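Local coordinates for protein DspB (Aggregatibacter actinomycetemcomitans, PDB 1YHT) that acts as a biofilm-releasing glycoside hydrolase of family 20, a beta-N-acetylhexosaminidase that cleaves terminal N-acetylhexosamine units, probably from the sugar polymer of the biofilm matrix, at residues A[35-38]-A[39-42]; A[136-139]-A[140-143]; A[164-167]-A[168-172]; A[235-239]-A[240-244]; A[284-287]-A[288-291]. All coordinates share one frame; numbering follows the deposited sequence.

Contact 1: residues A[35-38]-A[39-42]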
loop_
_atom_site.group_PDB
_atom_site.type_symbol
_atom_site.label_atom_id
_atom_site.label_comp_id
_atom_site.label_asym_id
_atom_site.label_seq_id
_atom_site.Cartn_x
_atom_site.Cartn_y
_atom_site.Cartn_z
ATOM N N ILE A 35 -12.696 8.530 -6.187
ATOM C CA ILE A 35 -11.242 8.605 -6.234
ATOM C C ILE A 35 -10.775 10.019 -6.581
ATOM O O ILE A 35 -9.834 10.547 -5.969
ATOM C CB ILE A 35 -10.665 7.568 -7.199
ATOM C CG1 ILE A 35 -10.850 6.138 -6.587
ATOM C CG2 ILE A 35 -9.177 7.838 -7.406
ATOM C CD1 ILE A 35 -10.480 4.998 -7.481
ATOM N N LYS A 36 -11.435 10.645 -7.539
ATOM C CA LYS A 36 -11.174 12.045 -7.864
ATOM C C LYS A 36 -11.450 13.010 -6.690
ATOM O O LYS A 36 -10.731 13.994 -6.542
ATOM C CB LYS A 36 -11.975 12.486 -9.080
ATOM C CG LYS A 36 -11.449 11.959 -10.399
ATOM C CD LYS A 36 -12.477 12.193 -11.492
ATOM C CE LYS A 36 -11.978 11.731 -12.869
ATOM N NZ LYS A 36 -12.810 12.351 -13.915
ATOM N N SER A 37 -12.474 12.736 -5.880
ATOM C CA SER A 37 -12.706 13.526 -4.675
ATOM C C SER A 37 -11.573 13.410 -3.646
ATOM O O SER A 37 -11.179 14.381 -3.043
ATOM C CB SER A 37 -14.077 13.176 -4.052
ATOM O OG SER A 37 -15.156 13.610 -4.881
ATOM N N PHE A 38 -11.047 12.197 -3.446
ATOM C CA PHE A 38 -9.881 11.996 -2.590
ATOM C C PHE A 38 -8.706 12.809 -3.134
ATOM O O PHE A 38 -7.973 13.456 -2.358
ATOM C CB PHE A 38 -9.461 10.503 -2.555
ATOM C CG PHE A 38 -10.220 9.669 -1.628
ATOM C CD1 PHE A 38 -10.235 9.945 -0.276
ATOM C CD2 PHE A 38 -10.932 8.566 -2.088
ATOM C CE1 PHE A 38 -10.910 9.120 0.606
ATOM C CE2 PHE A 38 -11.581 7.743 -1.220
ATOM C CZ PHE A 38 -11.591 8.043 0.149
ATOM N N ILE A 39 -8.515 12.770 -4.462
ATOM C CA ILE A 39 -7.470 13.572 -5.099
ATOM C C ILE A 39 -7.657 15.105 -4.813
ATOM O O ILE A 39 -6.696 15.827 -4.561
ATOM C CB ILE A 39 -7.381 13.292 -6.595
ATOM C CG1 ILE A 39 -6.682 11.943 -6.824
ATOM C CG2 ILE A 39 -6.591 14.428 -7.313
ATOM C CD1 ILE A 39 -7.000 11.319 -8.090
ATOM N N ASP A 40 -8.903 15.565 -4.838
ATOM C CA ASP A 40 -9.208 16.985 -4.546
ATOM C C ASP A 40 -8.766 17.326 -3.144
ATOM O O ASP A 40 -8.057 18.316 -2.933
ATOM C CB ASP A 40 -10.680 17.245 -4.700
ATOM C CG ASP A 40 -11.151 17.119 -6.145
ATOM O OD1 ASP A 40 -10.385 17.372 -7.095
ATOM O OD2 ASP A 40 -12.328 16.765 -6.329
ATOM N N THR A 41 -9.105 16.484 -2.190
ATOM C CA THR A 41 -8.692 16.703 -0.793
ATOM C C THR A 41 -7.167 16.735 -0.652
ATOM O O THR A 41 -6.627 17.639 -0.012
ATOM C CB THR A 41 -9.288 15.641 0.138
ATOM O OG1 THR A 41 -10.682 15.685 0.013
ATOM C CG2 THR A 41 -8.942 15.874 1.601
ATOM N N ILE A 42 -6.479 15.770 -1.281
ATOM C CA ILE A 42 -5.035 15.694 -1.188
ATOM C C ILE A 42 -4.452 17.024 -1.720
ATOM O O ILE A 42 -3.586 17.657 -1.085
ATOM C CB ILE A 42 -4.452 14.458 -1.955
ATOM C CG1 ILE A 42 -4.939 13.139 -1.322
ATOM C CG2 ILE A 42 -2.911 14.459 -1.913
ATOM C CD1 ILE A 42 -4.836 11.948 -2.232
#
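On helix 32-44, which carries the chain from barrel strand 18-24 to strand 49-53, I35 and I39 stand one turn apart and touch by their branches: CG2 of I35 meets CD1 of I39 at 4.2 Å, the two side chains running at a slant to each other. With CG1 of I39 anti to its own carbonyl carbon (chi1 -76°), the branch folds back over the preceding turn, and CG1 rests 3.6 Å from I35 O. Three residues on, I42 does the same, its CG1 3.2 Å from F38 O. Both carbonyls already accept helical N-H bonds, from I39 N to I35 O and from I42 N to F38 O, each 3.0 Å. In this beta-alpha-beta crossover F38 and I42 face the barrel, reaching L21 of strand 18-24, while I35 and I39 pack against the neighbouring helix 94-106. D40 turns its carboxylate back over the K36 carbonyl, OD2 lying 3.2 Å from K36 O, two acceptors that do not bond; the charge is met instead at OD1, by K107 and by the hydroxyl of Y103. K36 carries its ammonium away from D40 to a salt bridge with D99.

Contact 2: residues A[136-139]-A[140-143]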
loop_
_atom_site.group_PDB
_atom_site.type_symbol
_atom_site.label_atom_id
_atom_site.label_comp_id
_atom_site.label_asym_id
_atom_site.label_seq_id
_atom_site.Cartn_x
_atom_site.Cartn_y
_atom_site.Cartn_z
ATOM N N TYR A 136 0.327 -24.493 -13.237
ATOM C CA TYR A 136 1.131 -23.288 -13.444
ATOM C C TYR A 136 1.255 -22.465 -12.146
ATOM O O TYR A 136 2.352 -22.139 -11.724
ATOM C CB TYR A 136 0.564 -22.414 -14.578
ATOM C CG TYR A 136 1.454 -21.199 -14.811
ATOM C CD1 TYR A 136 2.575 -21.278 -15.624
ATOM C CD2 TYR A 136 1.196 -20.006 -14.162
ATOM C CE1 TYR A 136 3.385 -20.188 -15.811
ATOM C CE2 TYR A 136 1.997 -18.926 -14.322
ATOM C CZ TYR A 136 3.095 -19.014 -15.169
ATOM O OH TYR A 136 3.920 -17.927 -15.313
ATOM N N LEU A 137 0.113 -22.118 -11.552
ATOM C CA LEU A 137 0.085 -21.356 -10.295
ATOM C C LEU A 137 0.917 -22.038 -9.179
ATOM O O LEU A 137 1.729 -21.386 -8.494
ATOM C CB LEU A 137 -1.359 -21.150 -9.819
ATOM C CG LEU A 137 -1.510 -20.722 -8.320
ATOM C CD1 LEU A 137 -0.822 -19.421 -8.083
ATOM C CD2 LEU A 137 -2.946 -20.629 -7.876
ATOM N N GLN A 138 0.723 -23.346 -8.982
ATOM C CA GLN A 138 1.438 -24.032 -7.893
ATOM C C GLN A 138 2.952 -23.949 -8.120
ATOM O O GLN A 138 3.719 -23.829 -7.163
ATOM C CB GLN A 138 0.937 -25.486 -7.668
ATOM C CG GLN A 138 -0.562 -25.553 -7.198
ATOM C CD GLN A 138 -0.837 -24.913 -5.785
ATOM O OE1 GLN A 138 -0.104 -25.162 -4.818
ATOM N NE2 GLN A 138 -1.885 -24.085 -5.692
ATOM N N GLY A 139 3.384 -23.890 -9.379
ATOM C CA GLY A 139 4.813 -23.791 -9.661
ATOM C C GLY A 139 5.483 -22.471 -9.284
ATOM O O GLY A 139 6.701 -22.382 -9.195
ATOM N N LEU A 140 4.678 -21.435 -9.109
ATOM C CA LEU A 140 5.174 -20.112 -8.771
ATOM C C LEU A 140 5.170 -19.886 -7.285
ATOM O O LEU A 140 5.895 -19.024 -6.801
ATOM C CB LEU A 140 4.295 -19.044 -9.387
ATOM C CG LEU A 140 4.839 -18.398 -10.682
ATOM C CD1 LEU A 140 5.853 -19.262 -11.472
ATOM C CD2 LEU A 140 3.689 -18.002 -11.518
ATOM N N LYS A 141 4.330 -20.647 -6.583
ATOM C CA LYS A 141 4.203 -20.538 -5.127
ATOM C C LYS A 141 5.352 -21.118 -4.337
ATOM O O LYS A 141 6.055 -22.011 -4.803
ATOM C CB LYS A 141 2.924 -21.241 -4.679
ATOM C CG LYS A 141 1.649 -20.478 -5.004
ATOM C CD LYS A 141 0.561 -21.087 -4.135
ATOM C CE LYS A 141 -0.759 -20.492 -4.372
ATOM N NZ LYS A 141 -1.701 -21.242 -3.515
ATOM N N SER A 142 5.514 -20.597 -3.110
ATOM C CA SER A 142 6.376 -21.186 -2.114
ATOM C C SER A 142 5.898 -22.624 -1.909
ATOM O O SER A 142 4.695 -22.901 -1.911
ATOM C CB SER A 142 6.307 -20.351 -0.818
ATOM O OG SER A 142 7.005 -20.969 0.258
ATOM N N ARG A 143 6.823 -23.561 -1.740
ATOM C CA ARG A 143 6.396 -24.951 -1.419
ATOM C C ARG A 143 6.050 -25.060 0.070
ATOM O O ARG A 143 5.307 -25.941 0.510
ATOM C CB ARG A 143 7.484 -25.961 -1.801
ATOM C CG ARG A 143 7.765 -26.006 -3.290
ATOM C CD ARG A 143 8.886 -27.019 -3.645
ATOM N NE ARG A 143 8.597 -28.351 -3.088
ATOM C CZ ARG A 143 9.360 -29.006 -2.219
ATOM N NH1 ARG A 143 10.515 -28.476 -1.792
ATOM N NH2 ARG A 143 8.955 -30.203 -1.768
HETATM O O HOH W 1 -3.342 -23.419 -3.632
#
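Apolar contact begins with Y136 and L140, where ring carbon CE2 of Y136 lies 3.4 Å from CD2 of L140, the methyl group coming at the ring obliquely. The ring is brought along the helix towards L140 because CG of Y136 is anti to the backbone N (chi1 -178°). F159 of helix 154-171 touches both residues. The aliphatic part of the extended K141 chain runs past L137, with CE of K141 3.9 Å from CD1 of L137, and F125 of helix 122-132 packs against both. Backbone hydrogen bonds show the last turn of helix 134-140 tightening as the chain leaves it. L140 N donates to L137 O over 3.0 Å, a bond between residues three apart as in a 3-10 turn, and the donor sits well above the carbonyl plane, 58° out of it. K141 N divides itself between L137 O and Q138 O, both weak at 3.3 Å. Polar side-chain contact is bridged by water. NE2 of Q138 and NZ of K141, two donors 3.6 Å apart, both give a proton to water 1, at 2.6 Å from Q138 NE2 and 2.7 Å from K141 NZ. The ammonium of K141 has a second acceptor, the main-chain carbonyl of D146.

Contact 3: residues A[164-167]-A[168-172]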
loop_
_atom_site.group_PDB
_atom_site.type_symbol
_atom_site.label_atom_id
_atom_site.label_comp_id
_atom_site.label_asym_id
_atom_site.label_seq_id
_atom_site.Cartn_x
_atom_site.Cartn_y
_atom_site.Cartn_z
ATOM N N MET A 164 4.607 -6.401 -12.930
ATOM C CA MET A 164 5.091 -5.041 -12.634
ATOM C C MET A 164 5.207 -4.186 -13.892
ATOM O O MET A 164 4.783 -3.025 -13.884
ATOM C CB MET A 164 6.423 -5.074 -11.911
ATOM C CG MET A 164 6.358 -5.683 -10.509
ATOM S SD MET A 164 8.038 -6.050 -9.863
ATOM C CE MET A 164 8.668 -4.389 -9.595
ATOM N N SER A 165 5.745 -4.756 -14.974
ATOM C CA SER A 165 5.851 -4.015 -16.252
ATOM C C SER A 165 4.504 -3.521 -16.789
ATOM O O SER A 165 4.381 -2.402 -17.307
ATOM C CB SER A 165 6.535 -4.895 -17.302
ATOM O OG SER A 165 7.885 -5.138 -16.926
ATOM N N GLU A 166 3.486 -4.384 -16.697
ATOM C CA GLU A 166 2.138 -4.017 -17.081
ATOM C C GLU A 166 1.584 -2.878 -16.214
ATOM O O GLU A 166 0.997 -1.906 -16.721
ATOM C CB GLU A 166 1.246 -5.242 -16.975
ATOM C CG GLU A 166 -0.181 -4.936 -17.433
ATOM C CD GLU A 166 -1.090 -6.140 -17.373
ATOM O OE1 GLU A 166 -1.696 -6.354 -16.307
ATOM O OE2 GLU A 166 -1.214 -6.819 -18.396
ATOM N N VAL A 167 1.762 -2.998 -14.904
ATOM C CA VAL A 167 1.296 -1.957 -13.946
ATOM C C VAL A 167 2.004 -0.621 -14.207
ATOM O O VAL A 167 1.377 0.449 -14.280
ATOM C CB VAL A 167 1.433 -2.432 -12.512
ATOM C CG1 VAL A 167 1.198 -1.289 -11.548
ATOM C CG2 VAL A 167 0.456 -3.574 -12.224
ATOM N N ILE A 168 3.299 -0.697 -14.460
ATOM C CA ILE A 168 4.073 0.483 -14.852
ATOM C C ILE A 168 3.536 1.122 -16.125
ATOM O O ILE A 168 3.324 2.345 -16.182
ATOM C CB ILE A 168 5.575 0.101 -14.991
ATOM C CG1 ILE A 168 6.117 -0.208 -13.626
ATOM C CG2 ILE A 168 6.401 1.239 -15.634
ATOM C CD1 ILE A 168 7.475 -0.814 -13.606
ATOM N N ASP A 169 3.255 0.312 -17.138
ATOM C CA ASP A 169 2.660 0.806 -18.385
ATOM C C ASP A 169 1.286 1.477 -18.194
ATOM O O ASP A 169 0.988 2.515 -18.799
ATOM C CB ASP A 169 2.483 -0.318 -19.392
ATOM C CG ASP A 169 3.800 -0.775 -20.005
ATOM O OD1 ASP A 169 4.816 -0.087 -19.847
ATOM O OD2 ASP A 169 3.792 -1.808 -20.664
ATOM N N ILE A 170 0.463 0.889 -17.347
ATOM C CA ILE A 170 -0.859 1.438 -17.009
ATOM C C ILE A 170 -0.785 2.835 -16.350
ATOM O O ILE A 170 -1.465 3.745 -16.777
ATOM C CB ILE A 170 -1.629 0.476 -16.096
ATOM C CG1 ILE A 170 -2.035 -0.804 -16.841
ATOM C CG2 ILE A 170 -2.912 1.105 -15.537
ATOM C CD1 ILE A 170 -2.529 -1.952 -15.857
ATOM N N PHE A 171 0.055 2.996 -15.329
ATOM C CA PHE A 171 0.164 4.276 -14.612
ATOM C C PHE A 171 1.019 5.295 -15.377
ATOM O O PHE A 171 0.831 6.512 -15.236
ATOM C CB PHE A 171 0.647 4.056 -13.168
ATOM C CG PHE A 171 -0.404 3.415 -12.312
ATOM C CD1 PHE A 171 -1.275 4.207 -11.547
ATOM C CD2 PHE A 171 -0.629 2.056 -12.371
ATOM C CE1 PHE A 171 -2.305 3.633 -10.809
ATOM C CE2 PHE A 171 -1.684 1.459 -11.643
ATOM C CZ PHE A 171 -2.500 2.221 -10.866
ATOM N N GLY A 172 1.942 4.794 -16.189
ATOM C CA GLY A 172 2.819 5.646 -17.002
ATOM C C GLY A 172 3.434 6.819 -16.218
ATOM O O GLY A 172 3.829 6.651 -15.073
#
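F171 lies beside V167 one turn further along helix 154-171, the two side chains pointing the same way. Taken outward, CB of F171 stands 3.8 Å from V167 O. CG then lies beside the backbone N (chi1 -71°), which turns the ring back along the helix, and CD2 comes to 3.2 Å from V167 O, the oxygen sitting at the ring edge in its plane. CD2 also touches CG1 of V167 at 3.9 Å; CE2 keeps about the same distance from that methyl, which lies off the ring plane beside the CD2-CE2 bond. Beyond the helix the ring goes on to L111 and P113 of barrel strand 110-117; V167 shares P113 and also meets F178 of strand 177-181. F171 N donates to V167 O at 3.1 Å and 166°. Next along, G172 N reaches I168 O over 2.8 Å before G172, with positive phi, turns the chain out of the helix. On another side of the helix CG of E166 brushes CD1 of I170 at 4.1 Å, and its carboxylate goes on to S64 OG and the L66 N-H. V167 O thus meets a peptide N-H and an aromatic C-H edge together; the latter is probably mildly favourable electrostatically, since ring hydrogens carry partial positive charge, and would help set the rotation of the F171 ring within an otherwise apolar interface.

Contact 4: residues A[235-239]-A[240-244]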
loop_
_atom_site.group_PDB
_atom_site.type_symbol
_atom_site.label_atom_id
_atom_site.label_comp_id
_atom_site.label_asym_id
_atom_site.label_seq_id
_atom_site.Cartn_x
_atom_site.Cartn_y
_atom_site.Cartn_z
ATOM N N THR A 235 7.956 2.872 3.784
ATOM C CA THR A 235 6.675 3.256 4.397
ATOM C C THR A 235 6.513 2.518 5.727
ATOM O O THR A 235 6.165 1.333 5.766
ATOM C CB THR A 235 5.453 3.030 3.392
ATOM O OG1 THR A 235 5.361 1.666 2.952
ATOM C CG2 THR A 235 5.646 3.874 2.207
ATOM N N TYR A 236 6.832 3.226 6.819
ATOM C CA TYR A 236 7.022 2.653 8.162
ATOM C C TYR A 236 5.752 2.731 8.980
ATOM O O TYR A 236 5.380 3.824 9.474
ATOM C CB TYR A 236 8.166 3.380 8.935
ATOM C CG TYR A 236 8.747 2.529 10.049
ATOM C CD1 TYR A 236 10.008 1.927 9.919
ATOM C CD2 TYR A 236 8.014 2.239 11.195
ATOM C CE1 TYR A 236 10.536 1.072 10.925
ATOM C CE2 TYR A 236 8.525 1.422 12.193
ATOM C CZ TYR A 236 9.813 0.858 12.077
ATOM O OH TYR A 236 10.326 0.009 13.086
ATOM N N TRP A 237 5.079 1.593 9.124
ATOM C CA TRP A 237 3.742 1.567 9.716
ATOM C C TRP A 237 3.651 1.094 11.168
ATOM O O TRP A 237 2.776 1.528 11.905
ATOM C CB TRP A 237 2.784 0.782 8.870
ATOM C CG TRP A 237 2.991 -0.682 8.805
ATOM C CD1 TRP A 237 3.924 -1.349 8.085
ATOM C CD2 TRP A 237 2.215 -1.673 9.469
ATOM N NE1 TRP A 237 3.789 -2.693 8.260
ATOM C CE2 TRP A 237 2.751 -2.927 9.114
ATOM C CE3 TRP A 237 1.119 -1.622 10.332
ATOM C CZ2 TRP A 237 2.213 -4.125 9.563
ATOM C CZ3 TRP A 237 0.563 -2.823 10.791
ATOM C CH2 TRP A 237 1.113 -4.058 10.410
ATOM N N SER A 238 4.548 0.178 11.539
ATOM C CA SER A 238 4.587 -0.344 12.899
ATOM C C SER A 238 5.946 -1.004 13.173
ATOM O O SER A 238 6.507 -1.690 12.300
ATOM C CB SER A 238 3.488 -1.380 13.057
ATOM O OG SER A 238 3.400 -1.822 14.394
ATOM N N TYR A 239 6.439 -0.837 14.397
ATOM C CA TYR A 239 7.630 -1.545 14.870
ATOM C C TYR A 239 7.410 -3.049 14.942
ATOM O O TYR A 239 8.352 -3.825 14.806
ATOM C CB TYR A 239 8.004 -1.018 16.268
ATOM C CG TYR A 239 9.472 -0.993 16.690
ATOM C CD1 TYR A 239 9.829 -0.332 17.865
ATOM C CD2 TYR A 239 10.486 -1.649 15.978
ATOM C CE1 TYR A 239 11.131 -0.279 18.314
ATOM C CE2 TYR A 239 11.825 -1.622 16.453
ATOM C CZ TYR A 239 12.118 -0.931 17.637
ATOM O OH TYR A 239 13.390 -0.827 18.133
ATOM N N ASP A 240 6.177 -3.478 15.175
ATOM C CA ASP A 240 5.927 -4.879 15.519
ATOM C C ASP A 240 4.720 -5.531 14.859
ATOM O O ASP A 240 4.245 -6.615 15.285
ATOM C CB ASP A 240 5.850 -4.993 17.051
ATOM C CG ASP A 240 4.787 -4.070 17.667
ATOM O OD1 ASP A 240 3.828 -3.678 16.943
ATOM O OD2 ASP A 240 4.921 -3.755 18.871
ATOM N N GLY A 241 4.249 -4.915 13.780
ATOM C CA GLY A 241 3.161 -5.467 13.026
ATOM C C GLY A 241 1.844 -5.376 13.745
ATOM O O GLY A 241 0.882 -6.051 13.386
ATOM N N ASP A 242 1.813 -4.542 14.772
ATOM C CA ASP A 242 0.649 -4.391 15.631
ATOM C C ASP A 242 0.175 -5.723 16.179
ATOM O O ASP A 242 -1.014 -5.932 16.329
ATOM C CB ASP A 242 -0.518 -3.679 14.890
ATOM C CG ASP A 242 -0.190 -2.255 14.528
ATOM O OD1 ASP A 242 0.828 -1.717 15.049
ATOM O OD2 ASP A 242 -0.970 -1.680 13.731
ATOM N N THR A 243 1.113 -6.605 16.498
ATOM C CA THR A 243 0.769 -7.879 17.139
ATOM C C THR A 243 0.193 -7.612 18.538
ATOM O O THR A 243 0.619 -6.719 19.264
ATOM C CB THR A 243 1.986 -8.880 17.209
ATOM O OG1 THR A 243 1.575 -10.115 17.805
ATOM C CG2 THR A 243 3.111 -8.311 18.027
ATOM N N GLN A 244 -0.816 -8.399 18.857
ATOM C CA GLN A 244 -1.534 -8.365 20.125
ATOM C C GLN A 244 -0.847 -9.295 21.150
ATOM O O GLN A 244 -1.146 -9.233 22.336
ATOM C CB GLN A 244 -2.994 -8.784 19.871
ATOM C CG GLN A 244 -3.159 -10.122 19.072
ATOM C CD GLN A 244 -2.787 -10.049 17.552
ATOM O OE1 GLN A 244 -3.443 -9.355 16.767
ATOM N NE2 GLN A 244 -1.762 -10.801 17.149
#
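Hydrogen bonding centres on the S238 hydroxyl, which donates to D242 OD1, the two oxygens S238 OG and D242 OD1 being 2.7 Å apart. The hydroxyl meets the carboxylate from above, 48° out of its plane. It also accepts a weak bond from the D240 N-H, with D240 N 3.3 Å from S238 OG. S238 OG is anti to its backbone N (chi1 -174°), which holds it inside the curve of the chain where both partners can reach it. Two further weak bonds tighten the bend within 240-244: D242 N to D240 OD1 at 3.1 Å, and T243 N to D240 O. G241 and D242 both take positive phi here, bringing G241 and D242 back against the indole of W237. This turn follows strand 233-236 of the parallel barrel and belongs to the loop leading to helix 246-255, at the C-terminal end of the strand, the side on which TIM-barrel enzymes carry their active sites. The indole of W237 makes the van der Waals contact. CH2 of W237 lies 3.6 Å from the CA of G241, and CZ3 of W237 lies 3.5 Å from D242 OD2, with ring and carboxylate planes 74° apart. CB of S238 sits over one face of the same indole, towards its rim. Acetic acid and glycerol, probably from the crystallisation liquor, lie near W237, which would fit a pocket for sugar. Salt bridging and outer hydrogen bonds fix the other polar ends: D240 OD2 with R253, D242 OD2 with S274 OG, and the indole NE1 with D218.

Contact 5: residues A[284-287]-A[288-291]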
loop_
_atom_site.group_PDB
_atom_site.type_symbol
_atom_site.label_atom_id
_atom_site.label_comp_id
_atom_site.label_asym_id
_atom_site.label_seq_id
_atom_site.Cartn_x
_atom_site.Cartn_y
_atom_site.Cartn_z
ATOM N N SER A 284 -21.584 1.723 11.535
ATOM C CA SER A 284 -22.007 1.609 12.919
ATOM C C SER A 284 -22.719 2.893 13.245
ATOM O O SER A 284 -22.569 3.885 12.518
ATOM C CB SER A 284 -20.835 1.484 13.886
ATOM O OG SER A 284 -20.286 2.755 14.215
ATOM N N PRO A 285 -23.491 2.890 14.359
ATOM C CA PRO A 285 -24.114 4.131 14.842
ATOM C C PRO A 285 -23.129 5.289 15.086
ATOM O O PRO A 285 -23.553 6.440 15.041
ATOM C CB PRO A 285 -24.756 3.718 16.179
ATOM C CG PRO A 285 -24.959 2.229 16.070
ATOM C CD PRO A 285 -23.817 1.719 15.205
ATOM N N THR A 286 -21.853 5.009 15.367
ATOM C CA THR A 286 -20.900 6.110 15.699
ATOM C C THR A 286 -19.796 6.349 14.644
ATOM O O THR A 286 -18.772 6.977 14.946
ATOM C CB THR A 286 -20.187 5.884 17.049
ATOM O OG1 THR A 286 -19.439 4.663 16.991
ATOM C CG2 THR A 286 -21.197 5.848 18.220
ATOM N N PHE A 287 -19.987 5.854 13.426
ATOM C CA PHE A 287 -18.890 5.880 12.437
ATOM C C PHE A 287 -18.464 7.311 12.133
ATOM O O PHE A 287 -17.305 7.661 12.177
ATOM C CB PHE A 287 -19.281 5.151 11.157
ATOM C CG PHE A 287 -18.370 5.432 10.030
ATOM C CD1 PHE A 287 -17.045 5.035 10.090
ATOM C CD2 PHE A 287 -18.809 6.153 8.928
ATOM C CE1 PHE A 287 -16.170 5.322 9.054
ATOM C CE2 PHE A 287 -17.936 6.439 7.873
ATOM C CZ PHE A 287 -16.638 6.032 7.929
ATOM N N SER A 288 -19.448 8.138 11.848
ATOM C CA SER A 288 -19.207 9.511 11.478
ATOM C C SER A 288 -18.620 10.365 12.639
ATOM O O SER A 288 -17.694 11.161 12.438
ATOM C CB SER A 288 -20.505 10.051 10.886
ATOM O OG SER A 288 -20.424 11.437 10.704
ATOM N N GLN A 289 -19.082 10.127 13.866
ATOM C CA GLN A 289 -18.541 10.785 15.073
ATOM C C GLN A 289 -17.109 10.381 15.364
ATOM O O GLN A 289 -16.273 11.240 15.662
ATOM C CB GLN A 289 -19.342 10.391 16.317
ATOM C CG GLN A 289 -20.783 10.830 16.367
ATOM C CD GLN A 289 -21.593 9.933 17.329
ATOM O OE1 GLN A 289 -21.249 9.823 18.526
ATOM N NE2 GLN A 289 -22.644 9.282 16.815
ATOM N N ASP A 290 -16.865 9.070 15.334
ATOM C CA ASP A 290 -15.534 8.454 15.513
ATOM C C ASP A 290 -14.503 8.990 14.488
ATOM O O ASP A 290 -13.360 9.321 14.835
ATOM C CB ASP A 290 -15.612 6.909 15.376
ATOM C CG ASP A 290 -16.398 6.215 16.535
ATOM O OD1 ASP A 290 -16.733 6.893 17.527
ATOM O OD2 ASP A 290 -16.677 4.990 16.406
ATOM N N ALA A 291 -14.913 9.048 13.228
ATOM C CA ALA A 291 -14.039 9.584 12.179
ATOM C C ALA A 291 -13.720 11.069 12.467
ATOM O O ALA A 291 -12.569 11.508 12.374
ATOM C CB ALA A 291 -14.678 9.425 10.800
HETATM O O HOH W 2 -22.362 7.176 12.065
#
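The backbone winds from a type I turn, S284 to F287, straight into helix 287-301, whose first bonds run from D290 N to T286 O (2.9 Å, 166°) and from A291 N to F287 O. T286 holds the N-cap position, yet its hydroxyl caps no main-chain N-H; it donates to the side chain four residues on, T286 OG1 lying 2.8 Å from D290 OD2. OG1 sits between the backbone N and the carbonyl carbon (chi1 60°), facing the first turn, and meets the D290 carboxylate from above its plane by 45°. The T286 methyl, CG2, turns to Q289 instead, resting 4.0 Å from Q289 OE1. In the turn before the helix, S284 OG accepts from T286 N at 3.0 Å, making an ST turn. These residues lead from the loop after strand 278-279 into helix 287-301 at the outside of the fold. Water 2 takes the S288 N-H at 3.1 Å from S288 N and gives a weak bond to P285 O. F287 packs its ring on P281, L337 and the flank of helix 339-358, while the S288 hydroxyl bonds N345 of that same helix.

In the fold
Along the chain the five contacts come strictly in series, spread round the parallel beta-barrel of the family 20 fold. Contacts 1 and 3 lie on helices of the outer layer, 32-44 and 154-171, with centres about 22 Å apart. Contact 2 ends the short helix 134-140, opposite contact 1 across the chain's centre and about 38 Å from it between centres. Contact 4 follows barrel strand 233-236, its centre nearest the middle of the chain, about 14 Å away. Contact 5 starts helix 287-301, about 43 Å from contact 2 between centres. None touches another: four mark helices round the barrel, and contact 4 the C-terminal end of a strand, where such barrels carry the active site.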